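Local coordinates for protein ORF48 (Lactococcus phage TP901-1, PDB 3U6X) that probably forms part of the upper baseplate of the phage, its C-terminal immunoglobulin-like domain probably joining the receptor-binding tips to the rest of the host-attachment machinery, at residues Lys3-His8 / Arg54-Val59; Gly77-Ile82 / Ala95-Gly100; Gln13-Val18 / Val48-Asp53. All coordinates share one frame; numbering follows the deposited sequence.

Interaction 1: residues Lys3-His8 / Arg54-Val59; sequences KFVLEH and RQKVYV
Phe4 and Val59, then Leu6 and Val57, form successive hydrogen-bonded pairs of an antiparallel ladder, with Val5–Tyr58 and Glu7–Lys56 as the non-hydrogen-bonded pairs. Both amide-carbonyl links are made in each hydrogen-bonded pair; Val59 N reaches Phe4 O at 2.8 Å, nearly along the C=O axis. Past the last full pair, His8 N still donates to Gln55 O at 2.9 Å, although the donor stands well above that carbonyl plane.

The closely packed part of the contact is the face bearing Phe4, Leu6, Val57 and Val59, all four buried. Here Leu6 CD1 meets Val59 CG2 at 4.0 Å, and the face continues into the interior, where the Phe4 ring stacks with Phe90. His8 finishes the row. Its CG sits between the backbone N and the carbonyl carbon (chi1 62°), and the imidazole lies with one face over Gln55 CA, a CH-pi contact 3.7 Å from CA to the ring centroid. Val57 CG2 reaches His8 CD2 at 3.4 Å, while ND1 accepts a bond from Ser10 N.

The other face is more open to solvent toward Glu7, Lys56 and Tyr58, though Val5 on it is buried. Val5 CG2 touches Tyr58 CD1 at 3.7 Å, the two side chains running side by side, and Tyr58 OH turns to Asp53. Lys56, bent near its end, brings NZ to Glu7 OE1 in a weak salt bridge of 3.3 Å; the same oxygen is bonded to Tyr101 OH. One apolar, inward face and one mixed face on a regular antiparallel ladder are typical of paired strands in an immunoglobulin-like β-domain.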
ATOM      1  N   LYS V   3      23.356 -27.935 -51.974  1.00 56.56           N
ATOM      2  CA  LYS V   3      22.071 -28.244 -51.355  1.00 55.45           C
ATOM      3  C   LYS V   3      22.330 -28.976 -50.036  1.00 56.75           C
ATOM      4  O   LYS V   3      22.926 -30.052 -50.033  1.00 56.29           O
ATOM      5  CB  LYS V   3      21.183 -29.064 -52.302  1.00 58.17           C
ATOM      6  CG  LYS V   3      19.682 -28.899 -52.066  1.00 71.14           C
ATOM      7  CD  LYS V   3      18.912 -29.150 -53.360  1.00 82.58           C
ATOM      8  CE  LYS V   3      17.424 -28.942 -53.229  1.00 95.56           C
ATOM      9  NZ  LYS V   3      16.737 -29.226 -54.516  1.00109.37           N
ATOM     10  N   PHE V   4      21.959 -28.335 -48.910  1.00 50.99           N
ATOM     11  CA  PHE V   4      22.156 -28.830 -47.546  1.00 49.37           C
ATOM     12  C   PHE V   4      20.817 -28.917 -46.813  1.00 52.14           C
ATOM     13  O   PHE V   4      19.937 -28.082 -47.031  1.00 52.10           O
ATOM     14  CB  PHE V   4      23.089 -27.881 -46.782  1.00 50.51           C
ATOM     15  CG  PHE V   4      23.841 -28.509 -45.638  1.00 51.25           C
ATOM     16  CD1 PHE V   4      25.053 -29.160 -45.854  1.00 53.83           C
ATOM     17  CD2 PHE V   4      23.366 -28.413 -44.338  1.00 52.77           C
ATOM     18  CE1 PHE V   4      25.760 -29.737 -44.790  1.00 54.28           C
ATOM     19  CE2 PHE V   4      24.074 -28.993 -43.272  1.00 55.33           C
ATOM     20  CZ  PHE V   4      25.261 -29.654 -43.509  1.00 53.26           C
ATOM     21  N   VAL V   5      20.671 -29.911 -45.928  1.00 46.90           N
ATOM     22  CA  VAL V   5      19.427 -30.143 -45.190  1.00 45.72           C
ATOM     23  C   VAL V   5      19.624 -29.896 -43.703  1.00 49.93           C
ATOM     24  O   VAL V   5      20.518 -30.481 -43.085  1.00 49.97           O
ATOM     25  CB  VAL V   5      18.814 -31.562 -45.431  1.00 48.48           C
ATOM     26  CG1 VAL V   5      17.499 -31.718 -44.687  1.00 48.00           C
ATOM     27  CG2 VAL V   5      18.602 -31.871 -46.908  1.00 47.97           C
ATOM     28  N   LEU V   6      18.763 -29.054 -43.124  1.00 45.79           N
ATOM     29  CA  LEU V   6      18.778 -28.788 -41.697  1.00 45.22           C
ATOM     30  C   LEU V   6      17.488 -29.282 -41.088  1.00 49.93           C
ATOM     31  O   LEU V   6      16.406 -28.765 -41.396  1.00 49.22           O
ATOM     32  CB  LEU V   6      18.971 -27.307 -41.378  1.00 44.81           C
ATOM     33  CG  LEU V   6      20.199 -26.601 -41.938  1.00 48.49           C
ATOM     34  CD1 LEU V   6      20.073 -25.098 -41.726  1.00 48.51           C
ATOM     35  CD2 LEU V   6      21.486 -27.116 -41.294  1.00 48.73           C
ATOM     36  N   GLU V   7      17.600 -30.325 -40.255  1.00 47.32           N
ATOM     37  CA  GLU V   7      16.462 -30.888 -39.537  1.00 47.11           C
ATOM     38  C   GLU V   7      16.276 -30.021 -38.307  1.00 48.35           C
ATOM     39  O   GLU V   7      17.265 -29.583 -37.718  1.00 47.58           O
ATOM     40  CB  GLU V   7      16.698 -32.368 -39.184  1.00 48.83           C
ATOM     41  CG  GLU V   7      16.513 -33.310 -40.371  1.00 59.85           C
ATOM     42  CD  GLU V   7      16.583 -34.812 -40.122  1.00 84.00           C
ATOM     43  OE1 GLU V   7      16.630 -35.566 -41.122  1.00 84.65           O
ATOM     44  OE2 GLU V   7      16.582 -35.238 -38.943  1.00 77.34           O
ATOM     45  N   HIS V   8      15.032 -29.684 -37.961  1.00 43.51           N
ATOM     46  CA  HIS V   8      14.778 -28.798 -36.814  1.00 42.26           C
ATOM     47  C   HIS V   8      13.584 -29.162 -35.917  1.00 49.79           C
ATOM     48  O   HIS V   8      12.855 -30.098 -36.214  1.00 50.41           O
ATOM     49  CB  HIS V   8      14.691 -27.343 -37.279  1.00 41.15           C
ATOM     50  CG  HIS V   8      13.580 -27.074 -38.236  1.00 42.95           C
ATOM     51  ND1 HIS V   8      12.317 -26.746 -37.792  1.00 44.40           N
ATOM     52  CD2 HIS V   8      13.570 -27.112 -39.581  1.00 43.37           C
ATOM     53  CE1 HIS V   8      11.571 -26.607 -38.878  1.00 42.73           C
ATOM     54  NE2 HIS V   8      12.280 -26.806 -39.976  1.00 42.90           N
ATOM     55  N   ARG V  54       8.066 -30.570 -43.205  1.00 44.81           N
ATOM     56  CA  ARG V  54       7.898 -30.691 -41.745  1.00 43.99           C
ATOM     57  C   ARG V  54       9.262 -30.946 -41.097  1.00 46.51           C
ATOM     58  O   ARG V  54       9.929 -31.915 -41.446  1.00 45.66           O
ATOM     59  CB  ARG V  54       6.927 -31.837 -41.402  1.00 43.57           C
ATOM     60  CG  ARG V  54       5.883 -31.512 -40.335  1.00 51.39           C
ATOM     61  CD  ARG V  54       6.304 -31.869 -38.921  1.00 57.29           C
ATOM     62  NE  ARG V  54       6.093 -33.283 -38.601  1.00 63.61           N
ATOM     63  CZ  ARG V  54       5.917 -33.776 -37.376  1.00 69.19           C
ATOM     64  NH1 ARG V  54       5.857 -32.966 -36.326  1.00 50.53           N
ATOM     65  NH2 ARG V  54       5.783 -35.081 -37.194  1.00 60.29           N
ATOM     66  N   GLN V  55       9.723 -30.014 -40.263  1.00 43.49           N
ATOM     67  CA  GLN V  55      10.999 -30.086 -39.520  1.00 43.53           C
ATOM     68  C   GLN V  55      12.254 -30.287 -40.372  1.00 49.09           C
ATOM     69  O   GLN V  55      13.237 -30.862 -39.899  1.00 48.85           O
ATOM     70  CB  GLN V  55      10.917 -31.115 -38.383  1.00 44.31           C
ATOM     71  CG  GLN V  55       9.788 -30.820 -37.398  1.00 49.64           C
ATOM     72  CD  GLN V  55       9.715 -31.784 -36.242  1.00 61.09           C
ATOM     73  OE1 GLN V  55      10.327 -32.860 -36.233  1.00 56.57           O
ATOM     74  NE2 GLN V  55       8.951 -31.407 -35.235  1.00 49.87           N
ATOM     75  N   LYS V  56      12.220 -29.779 -41.621  1.00 46.61           N
ATOM     76  CA  LYS V  56      13.315 -29.891 -42.587  1.00 46.59           C
ATOM     77  C   LYS V  56      13.387 -28.630 -43.433  1.00 48.90           C
ATOM     78  O   LYS V  56      12.383 -28.230 -44.027  1.00 48.04           O
ATOM     79  CB  LYS V  56      13.074 -31.103 -43.511  1.00 49.90           C
ATOM     80  CG  LYS V  56      14.065 -32.248 -43.340  1.00 70.41           C
ATOM     81  CD  LYS V  56      13.612 -33.539 -44.064  1.00 80.68           C
ATOM     82  CE  LYS V  56      12.736 -34.427 -43.198  1.00 92.58           C
ATOM     83  NZ  LYS V  56      13.535 -35.215 -42.218  1.00100.77           N
ATOM     84  N   VAL V  57      14.577 -28.003 -43.485  1.00 44.44           N
ATOM     85  CA  VAL V  57      14.844 -26.840 -44.322  1.00 43.28           C
ATOM     86  C   VAL V  57      15.820 -27.312 -45.394  1.00 47.04           C
ATOM     87  O   VAL V  57      16.866 -27.878 -45.072  1.00 46.79           O
ATOM     88  CB  VAL V  57      15.452 -25.629 -43.549  1.00 46.21           C
ATOM     89  CG1 VAL V  57      15.455 -24.381 -44.416  1.00 45.65           C
ATOM     90  CG2 VAL V  57      14.706 -25.356 -42.266  1.00 46.10           C
ATOM     91  N   TYR V  58      15.498 -27.048 -46.656  1.00 43.01           N
ATOM     92  CA  TYR V  58      16.403 -27.322 -47.762  1.00 42.58           C
ATOM     93  C   TYR V  58      17.070 -25.994 -48.129  1.00 46.65           C
ATOM     94  O   TYR V  58      16.378 -25.054 -48.501  1.00 46.57           O
ATOM     95  CB  TYR V  58      15.658 -27.952 -48.936  1.00 43.35           C
ATOM     96  CG  TYR V  58      14.881 -29.186 -48.539  1.00 44.75           C
ATOM     97  CD1 TYR V  58      15.517 -30.416 -48.380  1.00 46.83           C
ATOM     98  CD2 TYR V  58      13.503 -29.132 -48.345  1.00 44.74           C
ATOM     99  CE1 TYR V  58      14.805 -31.552 -47.991  1.00 47.03           C
ATOM    100  CE2 TYR V  58      12.779 -30.264 -47.971  1.00 45.00           C
ATOM    101  CZ  TYR V  58      13.434 -31.470 -47.795  1.00 50.69           C
ATOM    102  OH  TYR V  58      12.712 -32.576 -47.424  1.00 49.21           O
ATOM    103  N   VAL V  59      18.383 -25.887 -47.888  1.00 43.36           N
ATOM    104  CA  VAL V  59      19.193 -24.690 -48.100  1.00 43.13           C
ATOM    105  C   VAL V  59      20.010 -24.843 -49.368  1.00 50.19           C
ATOM    106  O   VAL V  59      20.939 -25.649 -49.419  1.00 49.87           O
ATOM    107  CB  VAL V  59      20.094 -24.400 -46.872  1.00 46.35           C
ATOM    108  CG1 VAL V  59      20.810 -23.069 -47.022  1.00 45.78           C
ATOM    109  CG2 VAL V  59      19.287 -24.424 -45.569  1.00 46.02           C
TER

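Interaction 2: residues Gly77-Ile82 / Ala95-Gly100; sequences GTLLVI and AKITKG
Ile97 reaches across to Leu79, and this pair, with Gly77 beside it, supplies most of the surface buried between 77-82 and 95-100. No hydrogen bond joins the two segments. Their strands run nearly parallel, 22° apart, with axes 7.6 Å from each other at closest approach, so the contact is made by side chains meeting backbone and one another.

Ile97 works through its tip. A chi1 of -54° sets CG1 anti to the carbonyl carbon. CD1, beyond it, lies on the backbone at the start of strand 78-83, 3.5 Å from Leu79 N and 3.7 Å from Thr78 C. The same methyl also meets Leu79 CB at 3.8 Å. The other branch, CG2, faces Leu79 CD1 at 4.0 Å, which brings both arms of the isoleucine against one leucine.

Leu79 replies with its own terminal branch. Its CG is anti to the backbone N (chi1 -179°). CD1, one bond farther out, lies 3.5 Å from Gly100 CA, resting against a residue that carries no side chain. Phe4, Ile71 and Phe90 also pack on Leu79, while Leu6 and Met92 touch Ile97.

Gly77 closes the contact at its edge by backbone alone, CA lying 3.7 Å from Ala95 O and close to Lys96 CA. Between Ile97 and Gly100 the chain makes a classic β-bulge, in which Thr98 and Lys99 both face Glu7.

Two strands remote from each other in the sheet order thus meet through inward-pointing aliphatic side chains, the face-to-face core packing expected of a β-sandwich and in keeping with the immunoglobulin-like family.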
ATOM      1  N   GLY V  77      20.681 -22.850 -31.904  1.00 76.05           N
ATOM      2  CA  GLY V  77      20.239 -22.656 -33.283  1.00 73.57           C
ATOM      3  C   GLY V  77      21.347 -22.458 -34.311  1.00 71.51           C
ATOM      4  O   GLY V  77      21.165 -21.677 -35.259  1.00 70.86           O
ATOM      5  N   THR V  78      22.515 -23.160 -34.130  1.00 62.88           N
ATOM      6  CA  THR V  78      23.662 -23.086 -35.038  1.00 60.37           C
ATOM      7  C   THR V  78      24.359 -24.403 -35.379  1.00 58.31           C
ATOM      8  O   THR V  78      24.649 -25.203 -34.500  1.00 58.04           O
ATOM      9  CB  THR V  78      24.616 -21.910 -34.759  1.00 69.52           C
ATOM     10  OG1 THR V  78      25.966 -22.303 -35.008  1.00 73.45           O
ATOM     11  CG2 THR V  78      24.503 -21.356 -33.380  1.00 66.56           C
ATOM     12  N   LEU V  79      24.623 -24.603 -36.670  1.00 50.54           N
ATOM     13  CA  LEU V  79      25.358 -25.738 -37.225  1.00 48.67           C
ATOM     14  C   LEU V  79      26.502 -25.143 -38.038  1.00 49.83           C
ATOM     15  O   LEU V  79      26.306 -24.160 -38.772  1.00 48.67           O
ATOM     16  CB  LEU V  79      24.464 -26.592 -38.142  1.00 48.42           C
ATOM     17  CG  LEU V  79      25.099 -27.851 -38.782  1.00 53.02           C
ATOM     18  CD1 LEU V  79      24.126 -28.972 -38.831  1.00 53.07           C
ATOM     19  CD2 LEU V  79      25.614 -27.590 -40.176  1.00 55.21           C
ATOM     20  N   LEU V  80      27.688 -25.731 -37.887  1.00 45.10           N
ATOM     21  CA  LEU V  80      28.877 -25.334 -38.637  1.00 44.50           C
ATOM     22  C   LEU V  80      29.356 -26.498 -39.483  1.00 48.57           C
ATOM     23  O   LEU V  80      29.143 -27.648 -39.118  1.00 47.84           O
ATOM     24  CB  LEU V  80      30.043 -24.945 -37.703  1.00 44.06           C
ATOM     25  CG  LEU V  80      29.870 -23.830 -36.693  1.00 48.07           C
ATOM     26  CD1 LEU V  80      31.121 -23.689 -35.869  1.00 48.11           C
ATOM     27  CD2 LEU V  80      29.557 -22.508 -37.352  1.00 49.40           C
ATOM     28  N   VAL V  81      30.050 -26.181 -40.582  1.00 45.15           N
ATOM     29  CA  VAL V  81      30.780 -27.121 -41.410  1.00 43.98           C
ATOM     30  C   VAL V  81      32.185 -26.532 -41.379  1.00 47.37           C
ATOM     31  O   VAL V  81      32.370 -25.369 -41.742  1.00 45.24           O
ATOM     32  CB  VAL V  81      30.233 -27.279 -42.843  1.00 46.97           C
ATOM     33  CG1 VAL V  81      31.077 -28.284 -43.615  1.00 46.12           C
ATOM     34  CG2 VAL V  81      28.755 -27.693 -42.830  1.00 46.64           C
ATOM     35  N   ILE V  82      33.149 -27.291 -40.847  1.00 45.65           N
ATOM     36  CA  ILE V  82      34.554 -26.863 -40.747  1.00 45.97           C
ATOM     37  C   ILE V  82      35.482 -27.766 -41.581  1.00 53.50           C
ATOM     38  O   ILE V  82      35.481 -28.984 -41.403  1.00 54.01           O
ATOM     39  CB  ILE V  82      35.036 -26.751 -39.275  1.00 48.14           C
ATOM     40  CG1 ILE V  82      34.019 -25.997 -38.404  1.00 48.21           C
ATOM     41  CG2 ILE V  82      36.423 -26.107 -39.187  1.00 48.01           C
ATOM     42  CD1 ILE V  82      34.246 -26.020 -36.872  1.00 50.44           C
ATOM     43  N   ALA V  95      14.176 -21.608 -33.761  1.00 52.95           N
ATOM     44  CA  ALA V  95      14.196 -23.080 -33.706  1.00 52.10           C
ATOM     45  C   ALA V  95      15.596 -23.555 -33.521  1.00 56.34           C
ATOM     46  O   ALA V  95      16.522 -22.762 -33.680  1.00 55.78           O
ATOM     47  CB  ALA V  95      13.609 -23.683 -34.968  1.00 52.76           C
ATOM     48  N   LYS V  96      15.759 -24.833 -33.156  1.00 54.08           N
ATOM     49  CA  LYS V  96      17.064 -25.461 -32.967  1.00 54.67           C
ATOM     50  C   LYS V  96      17.317 -26.459 -34.084  1.00 58.13           C
ATOM     51  O   LYS V  96      16.389 -27.172 -34.472  1.00 57.48           O
ATOM     52  CB  LYS V  96      17.098 -26.217 -31.626  1.00 58.29           C
ATOM     53  CG  LYS V  96      17.219 -25.337 -30.395  1.00 73.24           C
ATOM     54  CD  LYS V  96      17.706 -26.173 -29.239  1.00 82.37           C
ATOM     55  CE  LYS V  96      18.471 -25.354 -28.245  1.00 95.38           C
ATOM     56  NZ  LYS V  96      17.747 -25.281 -26.955  1.00107.51           N
ATOM     57  N   ILE V  97      18.565 -26.518 -34.594  1.00 54.50           N
ATOM     58  CA  ILE V  97      18.930 -27.515 -35.604  1.00 54.11           C
ATOM     59  C   ILE V  97      19.155 -28.818 -34.826  1.00 59.87           C
ATOM     60  O   ILE V  97      19.795 -28.798 -33.774  1.00 60.40           O
ATOM     61  CB  ILE V  97      20.165 -27.107 -36.457  1.00 56.33           C
ATOM     62  CG1 ILE V  97      19.955 -25.726 -37.098  1.00 56.35           C
ATOM     63  CG2 ILE V  97      20.472 -28.171 -37.533  1.00 55.94           C
ATOM     64  CD1 ILE V  97      21.184 -24.915 -37.277  1.00 65.36           C
ATOM     65  N   THR V  98      18.571 -29.916 -35.300  1.00 56.39           N
ATOM     66  CA  THR V  98      18.705 -31.218 -34.646  1.00 55.79           C
ATOM     67  C   THR V  98      19.659 -32.144 -35.419  1.00 58.15           C
ATOM     68  O   THR V  98      20.252 -33.044 -34.819  1.00 58.46           O
ATOM     69  CB  THR V  98      17.321 -31.839 -34.358  1.00 62.66           C
ATOM     70  OG1 THR V  98      16.683 -32.252 -35.573  1.00 62.86           O
ATOM     71  CG2 THR V  98      16.420 -30.910 -33.552  1.00 58.56           C
ATOM     72  N   LYS V  99      19.815 -31.904 -36.743  1.00 52.60           N
ATOM     73  CA  LYS V  99      20.674 -32.666 -37.649  1.00 51.66           C
ATOM     74  C   LYS V  99      20.906 -31.846 -38.904  1.00 53.53           C
ATOM     75  O   LYS V  99      20.010 -31.128 -39.345  1.00 52.41           O
ATOM     76  CB  LYS V  99      20.000 -34.003 -38.031  1.00 54.12           C
ATOM     77  CG  LYS V  99      20.963 -35.091 -38.496  1.00 74.01           C
ATOM     78  CD  LYS V  99      20.256 -36.370 -38.994  1.00 87.88           C
ATOM     79  CE  LYS V  99      19.424 -37.104 -37.957  1.00104.47           C
ATOM     80  NZ  LYS V  99      20.162 -37.338 -36.687  1.00116.97           N
ATOM     81  N   GLY V 100      22.095 -31.980 -39.469  1.00 49.65           N
ATOM     82  CA  GLY V 100      22.469 -31.344 -40.721  1.00 49.33           C
ATOM     83  C   GLY V 100      23.276 -32.272 -41.601  1.00 52.88           C
ATOM     84  O   GLY V 100      24.165 -32.970 -41.108  1.00 53.13           O
TER

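Interaction 3: residues Gln13-Val18 / Val48-Asp53; sequences QPEVKV and VSLSYD
Tyr52 presents one ring face to Gln13, whose CB stands 3.5 Å from the ring centroid, almost on the normal, in a CH-pi contact. On the opposite side, beyond the CE1 rim, Val57 CG1 lies 3.5 Å from Tyr52 CE1. At the edge, close to the ring plane, lies the carbonyl of Pro14. The setting is the immunoglobulin-like β-domain, where segment 13-18 runs roughly antiparallel alongside strand 43-53. Side chains of 48-53 meet side chains and backbone of 13-18, with no backbone pairing between the two.

Gln13 turns its amide away from the ring toward a polar side chain of another protein's chain, while Ser51 and Tyr52 pair with a strand of a second subunit, so the sheet continues across that interface. Farther along, the packing is largely aliphatic. Leu50 CD1 approaches Val16 CB at 4.2 Å, with Glu15 OE1 also close to that methyl, and Val18 CG2 meets Val48 CG1 at 3.7 Å.

One polar bond spans this buried contact. Tyr52 CG is anti to its carbonyl carbon (chi1 -59°), the ring extends toward the 13-18 segment, and the phenol OH donates to Pro14 O at 2.6 Å from 48° above the carbonyl plane.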
ATOM      1  N   GLN V  13       8.360 -22.646 -40.521  1.00 44.44           N
ATOM      2  CA  GLN V  13       9.394 -22.438 -41.529  1.00 43.58           C
ATOM      3  C   GLN V  13      10.438 -21.459 -41.011  1.00 47.20           C
ATOM      4  O   GLN V  13      10.413 -20.285 -41.394  1.00 47.16           O
ATOM      5  CB  GLN V  13       8.790 -21.980 -42.883  1.00 44.24           C
ATOM      6  CG  GLN V  13       7.848 -22.986 -43.536  1.00 39.73           C
ATOM      7  CD  GLN V  13       6.484 -22.951 -42.933  1.00 46.92           C
ATOM      8  OE1 GLN V  13       5.910 -21.886 -42.697  1.00 42.85           O
ATOM      9  NE2 GLN V  13       5.965 -24.119 -42.624  1.00 35.87           N
ATOM     10  N   PRO V  14      11.368 -21.916 -40.141  1.00 43.11           N
ATOM     11  CA  PRO V  14      12.370 -20.996 -39.584  1.00 43.22           C
ATOM     12  C   PRO V  14      13.320 -20.392 -40.598  1.00 49.39           C
ATOM     13  O   PRO V  14      13.741 -21.078 -41.520  1.00 49.39           O
ATOM     14  CB  PRO V  14      13.112 -21.860 -38.563  1.00 44.50           C
ATOM     15  CG  PRO V  14      12.883 -23.218 -38.977  1.00 48.33           C
ATOM     16  CD  PRO V  14      11.522 -23.259 -39.559  1.00 44.12           C
ATOM     17  N   GLU V  15      13.613 -19.092 -40.454  1.00 47.41           N
ATOM     18  CA  GLU V  15      14.541 -18.384 -41.326  1.00 47.45           C
ATOM     19  C   GLU V  15      15.959 -18.903 -41.065  1.00 49.52           C
ATOM     20  O   GLU V  15      16.336 -19.157 -39.916  1.00 48.52           O
ATOM     21  CB  GLU V  15      14.488 -16.879 -41.064  1.00 49.59           C
ATOM     22  CG  GLU V  15      14.094 -16.047 -42.270  1.00 70.78           C
ATOM     23  CD  GLU V  15      14.949 -16.209 -43.517  1.00109.50           C
ATOM     24  OE1 GLU V  15      14.492 -16.921 -44.443  1.00116.82           O
ATOM     25  OE2 GLU V  15      16.050 -15.611 -43.582  1.00107.45           O
ATOM     26  N   VAL V  16      16.712 -19.114 -42.147  1.00 45.02           N
ATOM     27  CA  VAL V  16      18.084 -19.604 -42.078  1.00 43.85           C
ATOM     28  C   VAL V  16      18.960 -18.577 -42.787  1.00 44.83           C
ATOM     29  O   VAL V  16      18.624 -18.096 -43.877  1.00 42.60           O
ATOM     30  CB  VAL V  16      18.245 -21.038 -42.682  1.00 48.11           C
ATOM     31  CG1 VAL V  16      19.697 -21.512 -42.638  1.00 47.73           C
ATOM     32  CG2 VAL V  16      17.351 -22.041 -41.965  1.00 47.91           C
ATOM     33  N   LYS V  17      20.067 -18.213 -42.122  1.00 41.12           N
ATOM     34  CA  LYS V  17      21.057 -17.290 -42.647  1.00 40.32           C
ATOM     35  C   LYS V  17      22.415 -17.980 -42.625  1.00 43.50           C
ATOM     36  O   LYS V  17      22.813 -18.573 -41.604  1.00 42.49           O
ATOM     37  CB  LYS V  17      21.048 -15.978 -41.867  1.00 42.87           C
ATOM     38  CG  LYS V  17      19.991 -15.004 -42.345  1.00 55.26           C
ATOM     39  CD  LYS V  17      19.677 -13.988 -41.246  1.00 70.66           C
ATOM     40  CE  LYS V  17      18.695 -12.937 -41.695  1.00 83.50           C
ATOM     41  NZ  LYS V  17      18.298 -12.062 -40.563  1.00 94.25           N
ATOM     42  N   VAL V  18      23.084 -17.986 -43.798  1.00 39.32           N
ATOM     43  CA  VAL V  18      24.359 -18.673 -43.990  1.00 38.04           C
ATOM     44  C   VAL V  18      25.464 -17.656 -44.206  1.00 43.76           C
ATOM     45  O   VAL V  18      25.256 -16.690 -44.945  1.00 44.04           O
ATOM     46  CB  VAL V  18      24.296 -19.734 -45.125  1.00 40.33           C
ATOM     47  CG1 VAL V  18      25.601 -20.517 -45.234  1.00 39.66           C
ATOM     48  CG2 VAL V  18      23.135 -20.693 -44.916  1.00 39.85           C
ATOM     49  N   VAL V  48      21.106 -17.571 -50.302  1.00 44.44           N
ATOM     50  CA  VAL V  48      20.428 -18.853 -50.145  1.00 43.28           C
ATOM     51  C   VAL V  48      19.053 -18.877 -50.785  1.00 46.41           C
ATOM     52  O   VAL V  48      18.389 -17.850 -50.917  1.00 44.48           O
ATOM     53  CB  VAL V  48      20.410 -19.386 -48.671  1.00 46.43           C
ATOM     54  CG1 VAL V  48      21.820 -19.597 -48.147  1.00 45.95           C
ATOM     55  CG2 VAL V  48      19.602 -18.481 -47.726  1.00 45.92           C
ATOM     56  N   SER V  49      18.620 -20.082 -51.127  1.00 44.10           N
ATOM     57  CA  SER V  49      17.287 -20.357 -51.653  1.00 44.20           C
ATOM     58  C   SER V  49      16.686 -21.369 -50.668  1.00 46.40           C
ATOM     59  O   SER V  49      17.244 -22.443 -50.476  1.00 46.41           O
ATOM     60  CB  SER V  49      17.351 -20.891 -53.085  1.00 47.44           C
ATOM     61  OG  SER V  49      16.060 -20.899 -53.675  1.00 58.35           O
ATOM     62  N   LEU V  50      15.648 -20.971 -49.944  1.00 40.80           N
ATOM     63  CA  LEU V  50      15.030 -21.820 -48.929  1.00 39.16           C
ATOM     64  C   LEU V  50      13.716 -22.497 -49.378  1.00 41.32           C
ATOM     65  O   LEU V  50      12.889 -21.940 -50.123  1.00 39.33           O
ATOM     66  CB  LEU V  50      14.901 -21.102 -47.563  1.00 38.85           C
ATOM     67  CG  LEU V  50      16.174 -20.440 -47.022  1.00 42.62           C
ATOM     68  CD1 LEU V  50      15.886 -19.644 -45.801  1.00 42.45           C
ATOM     69  CD2 LEU V  50      17.258 -21.442 -46.756  1.00 44.11           C
ATOM     70  N   SER V  51      13.577 -23.733 -48.925  1.00 38.18           N
ATOM     71  CA  SER V  51      12.517 -24.669 -49.246  1.00 38.25           C
ATOM     72  C   SER V  51      12.193 -25.437 -47.940  1.00 40.99           C
ATOM     73  O   SER V  51      13.120 -25.827 -47.219  1.00 40.04           O
ATOM     74  CB  SER V  51      13.060 -25.640 -50.291  1.00 43.09           C
ATOM     75  OG  SER V  51      12.032 -26.108 -51.135  1.00 59.11           O
ATOM     76  N   TYR V  52      10.899 -25.694 -47.661  1.00 37.70           N
ATOM     77  CA  TYR V  52      10.514 -26.337 -46.402  1.00 37.42           C
ATOM     78  C   TYR V  52       9.552 -27.513 -46.441  1.00 43.89           C
ATOM     79  O   TYR V  52       8.478 -27.455 -47.057  1.00 43.51           O
ATOM     80  CB  TYR V  52       9.886 -25.285 -45.454  1.00 37.49           C
ATOM     81  CG  TYR V  52      10.762 -24.107 -45.107  1.00 37.00           C
ATOM     82  CD1 TYR V  52      11.563 -24.127 -43.975  1.00 39.32           C
ATOM     83  CD2 TYR V  52      10.763 -22.956 -45.895  1.00 36.21           C
ATOM     84  CE1 TYR V  52      12.350 -23.033 -43.630  1.00 40.87           C
ATOM     85  CE2 TYR V  52      11.577 -21.875 -45.584  1.00 36.34           C
ATOM     86  CZ  TYR V  52      12.352 -21.910 -44.436  1.00 42.74           C
ATOM     87  OH  TYR V  52      13.137 -20.855 -44.073  1.00 42.17           O
ATOM     88  N   ASP V  53       9.890 -28.521 -45.643  1.00 42.34           N
ATOM     89  CA  ASP V  53       9.063 -29.683 -45.309  1.00 43.26           C
ATOM     90  C   ASP V  53       8.911 -29.673 -43.779  1.00 48.62           C
ATOM     91  O   ASP V  53       9.557 -28.839 -43.119  1.00 49.04           O
ATOM     92  CB  ASP V  53       9.714 -30.991 -45.783  1.00 45.06           C
ATOM     93  CG  ASP V  53       9.418 -31.365 -47.227  1.00 56.51           C
ATOM     94  OD1 ASP V  53       8.401 -30.862 -47.788  1.00 57.89           O
ATOM     95  OD2 ASP V  53      10.183 -32.178 -47.795  1.00 60.97           O
TER

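Overall arrangement
The three contacts illustrate how a β-domain divides its labour. Interaction 1 is backbone pairing between sheet neighbours, with a mixed outer face that includes one salt bridge; interactions 2 and 3 rely largely on side chains, set on each other and on backbone, the former without hydrogen bonds, the latter with a single phenol bond. Interaction 3 is buried and borders a second subunit; the others are partly buried, although the centre of interaction 2 is about 7 Å from the chain's centre, against about 12 Å for the other centres. Strand 3-8 is common ground: Glu7 exchanges backbone bonds with Thr98 and Lys99, while His8 packs on Pro14. Interactions 1 and 3 also share the 43-53/56-60 hairpin.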